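Local coordinates for 16 kDa salivary peptide (Culex quinquefasciatus, PDB 7KCG), which is a mosquito salivary protein of unknown function whose ricin-type beta-trefoil fold may bind sugars, at residues A[46-49]-A[54-57]; A[76-81]-A[114-119]. All coordinates share one frame; numbering follows the deposited sequence.

Contact 1: residues A[46-49]-A[54-57]; sequences WTIT and NFRI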
ATOM      1  N   TRP A  46      -0.517   8.740   4.838  1.00 51.64           N
ATOM      2  CA  TRP A  46       0.348   8.463   3.699  1.00 48.98           C
ATOM      3  C   TRP A  46       0.238   9.614   2.708  1.00 49.37           C
ATOM      4  O   TRP A  46      -0.647  10.470   2.813  1.00 51.81           O
ATOM      5  CB  TRP A  46      -0.034   7.143   3.018  1.00 42.77           C
ATOM      6  CG  TRP A  46       0.047   5.954   3.916  1.00 44.01           C
ATOM      7  CD1 TRP A  46      -0.827   5.607   4.907  1.00 42.36           C
ATOM      8  CD2 TRP A  46       1.057   4.945   3.899  1.00 41.08           C
ATOM      9  NE1 TRP A  46      -0.419   4.442   5.508  1.00 48.33           N
ATOM     10  CE2 TRP A  46       0.743   4.020   4.913  1.00 45.24           C
ATOM     11  CE3 TRP A  46       2.200   4.733   3.122  1.00 37.74           C
ATOM     12  CZ2 TRP A  46       1.520   2.901   5.166  1.00 45.52           C
ATOM     13  CZ3 TRP A  46       2.977   3.630   3.382  1.00 40.97           C
ATOM     14  CH2 TRP A  46       2.637   2.724   4.398  1.00 44.27           C
ATOM     15  N   THR A  47       1.140   9.642   1.725  1.00 53.59           N
ATOM     16  CA  THR A  47       1.052  10.609   0.638  1.00 50.49           C
ATOM     17  C   THR A  47       1.039   9.870  -0.693  1.00 48.37           C
ATOM     18  O   THR A  47       1.965   9.108  -0.994  1.00 44.11           O
ATOM     19  CB  THR A  47       2.195  11.627   0.680  1.00 58.17           C
ATOM     20  OG1 THR A  47       2.052  12.450   1.843  1.00 64.85           O
ATOM     21  CG2 THR A  47       2.134  12.518  -0.541  1.00 54.72           C
ATOM     22  N   ILE A  48      -0.012  10.094  -1.479  1.00 45.71           N
ATOM     23  CA  ILE A  48      -0.162   9.491  -2.797  1.00 41.63           C
ATOM     24  C   ILE A  48       0.119  10.547  -3.853  1.00 42.70           C
ATOM     25  O   ILE A  48      -0.480  11.633  -3.832  1.00 42.27           O
ATOM     26  CB  ILE A  48      -1.565   8.891  -2.980  1.00 35.49           C
ATOM     27  CG1 ILE A  48      -1.743   7.682  -2.058  1.00 34.10           C
ATOM     28  CG2 ILE A  48      -1.777   8.513  -4.433  1.00 34.34           C
ATOM     29  CD1 ILE A  48      -3.013   6.888  -2.300  1.00 35.33           C
ATOM     30  N   THR A  49       1.010  10.200  -4.770  1.00 37.14           N
ATOM     31  CA  THR A  49       1.396  11.135  -5.838  1.00 38.24           C
ATOM     32  C   THR A  49       1.193  10.440  -7.175  1.00 38.77           C
ATOM     33  O   THR A  49       1.632   9.312  -7.314  1.00 36.23           O
ATOM     34  CB  THR A  49       2.849  11.586  -5.667  1.00 45.32           C
ATOM     35  OG1 THR A  49       3.097  11.937  -4.306  1.00 51.84           O
ATOM     36  CG2 THR A  49       3.211  12.746  -6.568  1.00 43.67           C
ATOM     37  N   ASN A  54      -0.032   5.821 -13.133  1.00 43.78           N
ATOM     38  CA  ASN A  54       0.261   5.082 -11.909  1.00 41.71           C
ATOM     39  C   ASN A  54       0.369   6.045 -10.730  1.00 39.49           C
ATOM     40  O   ASN A  54       0.109   7.249 -10.849  1.00 41.72           O
ATOM     41  CB  ASN A  54       1.549   4.279 -12.076  1.00 41.59           C
ATOM     42  CG  ASN A  54       1.494   3.325 -13.247  1.00 44.39           C
ATOM     43  OD1 ASN A  54       0.501   2.632 -13.446  1.00 49.99           O
ATOM     44  ND2 ASN A  54       2.565   3.284 -14.028  1.00 50.90           N
ATOM     45  N   PHE A  55       0.750   5.500  -9.575  1.00 35.07           N
ATOM     46  CA  PHE A  55       0.847   6.260  -8.340  1.00 35.90           C
ATOM     47  C   PHE A  55       2.045   5.782  -7.536  1.00 30.10           C
ATOM     48  O   PHE A  55       2.374   4.594  -7.535  1.00 33.05           O
ATOM     49  CB  PHE A  55      -0.406   6.115  -7.460  1.00 31.75           C
ATOM     50  CG  PHE A  55      -1.656   6.628  -8.099  1.00 36.83           C
ATOM     51  CD1 PHE A  55      -1.974   7.970  -8.036  1.00 38.87           C
ATOM     52  CD2 PHE A  55      -2.522   5.761  -8.753  1.00 37.09           C
ATOM     53  CE1 PHE A  55      -3.132   8.456  -8.643  1.00 44.63           C
ATOM     54  CE2 PHE A  55      -3.684   6.242  -9.374  1.00 42.28           C
ATOM     55  CZ  PHE A  55      -3.987   7.588  -9.307  1.00 38.23           C
ATOM     56  N   ARG A  56       2.685   6.719  -6.848  1.00 30.56           N
ATOM     57  CA  ARG A  56       3.616   6.391  -5.776  1.00 30.87           C
ATOM     58  C   ARG A  56       2.941   6.605  -4.426  1.00 32.16           C
ATOM     59  O   ARG A  56       2.111   7.501  -4.265  1.00 35.80           O
ATOM     60  CB  ARG A  56       4.879   7.240  -5.875  1.00 35.68           C
ATOM     61  CG  ARG A  56       5.675   6.961  -7.137  1.00 37.30           C
ATOM     62  CD  ARG A  56       7.062   7.569  -7.050  1.00 42.04           C
ATOM     63  NE  ARG A  56       7.861   7.195  -8.208  1.00 47.55           N
ATOM     64  CZ  ARG A  56       8.891   6.357  -8.182  1.00 43.66           C
ATOM     65  NH1 ARG A  56       9.286   5.799  -7.036  1.00 37.94           N
ATOM     66  NH2 ARG A  56       9.544   6.101  -9.314  1.00 48.94           N
ATOM     67  N   ILE A  57       3.317   5.773  -3.453  1.00 35.87           N
ATOM     68  CA  ILE A  57       2.740   5.788  -2.114  1.00 35.44           C
ATOM     69  C   ILE A  57       3.886   5.921  -1.120  1.00 32.68           C
ATOM     70  O   ILE A  57       4.774   5.062  -1.080  1.00 33.83           O
ATOM     71  CB  ILE A  57       1.925   4.514  -1.831  1.00 33.09           C
ATOM     72  CG1 ILE A  57       0.808   4.331  -2.873  1.00 32.56           C
ATOM     73  CG2 ILE A  57       1.312   4.542  -0.423  1.00 33.93           C
ATOM     74  CD1 ILE A  57       0.130   2.946  -2.770  1.00 28.35           C
TER
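The rings of Trp46 and Phe55 each receive an isoleucine methyl from the partner strand, and each methyl comes in at a slant. CG2 of Ile57 meets the benzo part of the Trp46 indole, 3.7 Å from CE3. Val12 and Ile14 of strand 12-16 also touch this indole. Its NE1 is hydrogen-bonded to the backbone O of Leu23, which helps to fix the rotation of the ring. Toward the other end of the contact, CG2 of Ile48 lies 3.6 Å from CD1 of Phe55. Thr49 O also approaches the Phe55 ring obliquely, 3.9 Å from the same CD1. The CG2 methyl stands opposite the backbone N of Ile48, while CG1 takes the place beside that N (chi1 -68°). This torsion puts CG2 on the Phe55 side and CG1 on the Ile57 side, where Ile48 CG1 meets Ile57 CG1 more loosely, at 4.3 Å. Val7 and Ile96 add further contacts to Phe55.

The segments belong to strands 45-51 and 54-59, which form an antiparallel beta hairpin in the beta-trefoil fold. Ile48 and Ile57 are a non-hydrogen-bonded pair, with both side chains on the same buried face. Thr49 and Arg56 are the neighbouring hydrogen-bonded pair, on the other face. Thr49 N donates to Arg56 O at 3.0 Å, and Arg56 N donates to Thr49 O at 2.8 Å. Both bonds are nearly straight, with N-H...O angles of 168° and 160°. Thr49 O also takes a CA-H...O contact from Phe55 CA, at 3.3 Å.

The Arg56 side chain runs extended from CG to NE and leads away from Thr49. Its NH1 forms a salt bridge with Glu65, and NH2 is hydrogen-bonded to the backbone O of Ile87. On strand 46-49, Thr47 OG1 is hydrogen-bonded to Asn60 OD1.

Contact 2: residues A[76-81]-A[114-119]; sequences NYVFLW and HCLFTQ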
ATOM      1  N   ASN A  76       5.685 -12.310  -1.535  1.00 76.36           N
ATOM      2  CA  ASN A  76       6.741 -11.302  -1.794  1.00 65.08           C
ATOM      3  C   ASN A  76       6.603 -10.258  -0.708  1.00 63.61           C
ATOM      4  O   ASN A  76       5.467  -9.915  -0.372  1.00 60.78           O
ATOM      5  CB  ASN A  76       6.717 -10.665  -3.188  1.00 60.72           C
ATOM      6  CG  ASN A  76       6.889 -11.596  -4.360  1.00 60.06           C
ATOM      7  OD1 ASN A  76       6.085 -12.499  -4.560  1.00 71.45           O
ATOM      8  ND2 ASN A  76       7.892 -11.331  -5.177  1.00 59.85           N
ATOM      9  N   TYR A  77       7.719  -9.814  -0.158  1.00 53.62           N
ATOM     10  CA  TYR A  77       7.744  -8.798   0.878  1.00 50.10           C
ATOM     11  C   TYR A  77       7.254  -7.466   0.329  1.00 45.13           C
ATOM     12  O   TYR A  77       7.499  -7.124  -0.832  1.00 39.41           O
ATOM     13  CB  TYR A  77       9.159  -8.608   1.404  1.00 58.74           C
ATOM     14  CG  TYR A  77       9.615  -9.578   2.470  1.00 68.25           C
ATOM     15  CD1 TYR A  77       9.251  -9.398   3.798  1.00 70.34           C
ATOM     16  CD2 TYR A  77      10.450 -10.643   2.155  1.00 76.05           C
ATOM     17  CE1 TYR A  77       9.684 -10.271   4.784  1.00 80.83           C
ATOM     18  CE2 TYR A  77      10.890 -11.526   3.140  1.00 82.99           C
ATOM     19  CZ  TYR A  77      10.506 -11.333   4.450  1.00 84.79           C
ATOM     20  OH  TYR A  77      10.940 -12.205   5.434  1.00 94.00           O
ATOM     21  N   VAL A  78       6.600  -6.698   1.195  1.00 46.34           N
ATOM     22  CA  VAL A  78       6.265  -5.303   0.948  1.00 43.64           C
ATOM     23  C   VAL A  78       6.984  -4.486   2.004  1.00 44.91           C
ATOM     24  O   VAL A  78       6.809  -4.739   3.200  1.00 47.22           O
ATOM     25  CB  VAL A  78       4.748  -5.060   1.017  1.00 36.08           C
ATOM     26  CG1 VAL A  78       4.470  -3.581   0.962  1.00 36.92           C
ATOM     27  CG2 VAL A  78       4.047  -5.804  -0.100  1.00 36.21           C
ATOM     28  N   PHE A  79       7.781  -3.505   1.571  1.00 48.77           N
ATOM     29  CA  PHE A  79       8.664  -2.750   2.452  1.00 47.38           C
ATOM     30  C   PHE A  79       8.459  -1.250   2.297  1.00 42.66           C
ATOM     31  O   PHE A  79       7.979  -0.770   1.274  1.00 36.36           O
ATOM     32  CB  PHE A  79      10.153  -3.005   2.136  1.00 53.35           C
ATOM     33  CG  PHE A  79      10.619  -4.401   2.379  1.00 54.65           C
ATOM     34  CD1 PHE A  79      10.444  -5.006   3.603  1.00 65.97           C
ATOM     35  CD2 PHE A  79      11.284  -5.096   1.379  1.00 59.73           C
ATOM     36  CE1 PHE A  79      10.904  -6.284   3.825  1.00 70.79           C
ATOM     37  CE2 PHE A  79      11.750  -6.375   1.599  1.00 68.23           C
ATOM     38  CZ  PHE A  79      11.556  -6.967   2.829  1.00 70.08           C
ATOM     39  N   LEU A  80       8.908  -0.511   3.309  1.00 41.74           N
ATOM     40  CA  LEU A  80       9.237   0.901   3.191  1.00 39.64           C
ATOM     41  C   LEU A  80      10.743   1.055   2.945  1.00 46.37           C
ATOM     42  O   LEU A  80      11.550   0.372   3.577  1.00 50.67           O
ATOM     43  CB  LEU A  80       8.823   1.655   4.453  1.00 46.71           C
ATOM     44  CG  LEU A  80       7.321   1.674   4.737  1.00 44.91           C
ATOM     45  CD1 LEU A  80       7.009   2.537   5.940  1.00 45.72           C
ATOM     46  CD2 LEU A  80       6.596   2.180   3.496  1.00 33.38           C
ATOM     47  N   TRP A  81      11.109   1.950   2.023  1.00 46.04           N
ATOM     48  CA  TRP A  81      12.486   2.076   1.520  1.00 48.35           C
ATOM     49  C   TRP A  81      13.251   3.085   2.379  1.00 51.30           C
ATOM     50  O   TRP A  81      13.154   4.296   2.168  1.00 45.60           O
ATOM     51  CB  TRP A  81      12.439   2.468   0.048  1.00 43.99           C
ATOM     52  CG  TRP A  81      13.740   2.584  -0.682  1.00 47.49           C
ATOM     53  CD1 TRP A  81      14.128   3.618  -1.470  1.00 45.39           C
ATOM     54  CD2 TRP A  81      14.792   1.615  -0.744  1.00 47.72           C
ATOM     55  NE1 TRP A  81      15.374   3.377  -1.990  1.00 44.66           N
ATOM     56  CE2 TRP A  81      15.799   2.148  -1.566  1.00 49.41           C
ATOM     57  CE3 TRP A  81      14.983   0.355  -0.178  1.00 49.11           C
ATOM     58  CZ2 TRP A  81      16.981   1.467  -1.836  1.00 56.92           C
ATOM     59  CZ3 TRP A  81      16.159  -0.320  -0.449  1.00 61.06           C
ATOM     60  CH2 TRP A  81      17.143   0.239  -1.266  1.00 56.77           C
ATOM     61  N   HIS A 114       1.155  -7.583  -8.625  1.00 41.04           N
ATOM     62  CA  HIS A 114       0.582  -8.150  -7.411  1.00 44.63           C
ATOM     63  C   HIS A 114      -0.237  -7.096  -6.687  1.00 39.23           C
ATOM     64  O   HIS A 114       0.144  -5.921  -6.642  1.00 32.97           O
ATOM     65  CB  HIS A 114       1.669  -8.668  -6.463  1.00 42.32           C
ATOM     66  CG  HIS A 114       2.421  -9.848  -6.985  1.00 48.07           C
ATOM     67  ND1 HIS A 114       3.614 -10.271  -6.437  1.00 48.95           N
ATOM     68  CD2 HIS A 114       2.151 -10.698  -8.003  1.00 49.23           C
ATOM     69  CE1 HIS A 114       4.046 -11.330  -7.096  1.00 50.97           C
ATOM     70  NE2 HIS A 114       3.178 -11.609  -8.054  1.00 53.86           N
ATOM     71  N   CYS A 115      -1.367  -7.508  -6.121  1.00 39.40           N
ATOM     72  CA  CYS A 115      -2.210  -6.591  -5.374  1.00 37.24           C
ATOM     73  C   CYS A 115      -1.874  -6.687  -3.895  1.00 37.95           C
ATOM     74  O   CYS A 115      -1.762  -7.787  -3.345  1.00 40.97           O
ATOM     75  CB  CYS A 115      -3.695  -6.888  -5.595  1.00 41.93           C
ATOM     76  SG  CYS A 115      -4.279  -6.508  -7.252  1.00 42.54           S
ATOM     77  N   LEU A 116      -1.754  -5.530  -3.253  1.00 38.56           N
ATOM     78  CA  LEU A 116      -1.556  -5.475  -1.814  1.00 32.14           C
ATOM     79  C   LEU A 116      -2.665  -6.251  -1.110  1.00 43.55           C
ATOM     80  O   LEU A 116      -3.842  -6.171  -1.487  1.00 38.91           O
ATOM     81  CB  LEU A 116      -1.555  -4.015  -1.367  1.00 36.01           C
ATOM     82  CG  LEU A 116      -0.744  -3.551  -0.169  1.00 42.07           C
ATOM     83  CD1 LEU A 116       0.757  -3.619  -0.496  1.00 33.74           C
ATOM     84  CD2 LEU A 116      -1.156  -2.123   0.165  1.00 33.40           C
ATOM     85  N   PHE A 117      -2.282  -7.009  -0.088  1.00 34.37           N
ATOM     86  CA  PHE A 117      -3.167  -8.017   0.478  1.00 44.44           C
ATOM     87  C   PHE A 117      -2.807  -8.208   1.943  1.00 40.91           C
ATOM     88  O   PHE A 117      -1.655  -8.020   2.340  1.00 38.38           O
ATOM     89  CB  PHE A 117      -3.036  -9.320  -0.338  1.00 44.60           C
ATOM     90  CG  PHE A 117      -3.499 -10.570   0.375  1.00 51.49           C
ATOM     91  CD1 PHE A 117      -2.645 -11.265   1.228  1.00 50.12           C
ATOM     92  CD2 PHE A 117      -4.762 -11.088   0.135  1.00 50.20           C
ATOM     93  CE1 PHE A 117      -3.065 -12.422   1.870  1.00 54.28           C
ATOM     94  CE2 PHE A 117      -5.186 -12.255   0.767  1.00 56.14           C
ATOM     95  CZ  PHE A 117      -4.334 -12.918   1.636  1.00 57.46           C
ATOM     96  N   THR A 118      -3.804  -8.559   2.754  1.00 46.02           N
ATOM     97  CA  THR A 118      -3.513  -9.018   4.105  1.00 49.38           C
ATOM     98  C   THR A 118      -4.352 -10.242   4.414  1.00 54.39           C
ATOM     99  O   THR A 118      -5.491 -10.368   3.952  1.00 46.62           O
ATOM    100  CB  THR A 118      -3.760  -7.939   5.170  1.00 48.88           C
ATOM    101  OG1 THR A 118      -3.281  -8.413   6.440  1.00 49.36           O
ATOM    102  CG2 THR A 118      -5.237  -7.602   5.287  1.00 48.49           C
ATOM    103  N   GLN A 119      -3.804 -11.088   5.281  1.00 57.26           N
ATOM    104  CA  GLN A 119      -4.484 -12.361   5.589  1.00 65.89           C
ATOM    105  C   GLN A 119      -5.738 -12.131   6.413  1.00 65.83           C
ATOM    106  O   GLN A 119      -6.816 -12.564   5.986  1.00 71.73           O
ATOM    107  CB  GLN A 119      -3.537 -13.276   6.355  1.00 66.54           C
ATOM    108  CG  GLN A 119      -3.824 -14.751   6.126  1.00 74.78           C
ATOM    109  CD  GLN A 119      -3.652 -15.151   4.683  1.00 76.58           C
ATOM    110  OE1 GLN A 119      -2.557 -15.094   4.131  1.00 78.66           O
ATOM    111  NE2 GLN A 119      -4.738 -15.579   4.060  1.00 76.17           N
TER
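Val78 and Leu116 make the buried part of this small contact. CD1 of Leu116 reaches across to both methyls of Val78, 4.0 Å from CG1 and 4.0 Å from CG2. With Val78 CG1 opposite its backbone N (chi1 172°) and CG2 beside that N, both methyls face Leu116 CD1. The two side chains cross at about a right angle. Leu66 of strand 64-69 and Val125 of strand 125-128 extend this apolar patch of the beta-trefoil.

Asn76 and His114 form the more solvent-open side; both are partly exposed. OD1 of Asn76 sits at the edge of the His114 imidazole, near its plane, 3.5 Å from CE1. The amide is turned 65° against the ring. ND1 of His114 is hydrogen-bonded to Glu68 OE2, and the side chain of Asn76 also touches Glu68. Glu68 thus helps to hold the ring edge where Asn76 meets it.

On the next residue, Cys115 forms a disulfide with Cys131, so strand 115-118 is also held covalently. The apolar pair and the polar pair share the contact about equally, and no hydrogen bond crosses it. The polar end probably adds a weak attraction between the amide oxygen and the C-H at CE1, which would be stronger if Glu68 favours a protonated imidazole.

Overall arrangement
From the N terminus, the chain first reaches contact 1, where 46-49 and 54-57 close the short turn of a hairpin. It then runs through strand 64-69 to 76-81, where contact 2 opens. Contact 2 closes on 114-119 after a loop of 32 residues that includes strands 93-98 and 104-109. The two contacts follow in series and neither nest nor cross. The centres of contact 1 and contact 2 are about 15 Å apart, on opposite sides of the chain's centre. They meet directly where Trp46 CZ3 packs 3.9 Å from Leu80 CD2. Contact 1 joins neighbouring strands of the main sheet. Contact 2 links that sheet to the separate pair 115-118 and 125-128. The disulfide Cys11-Cys143 spans both contacts in sequence.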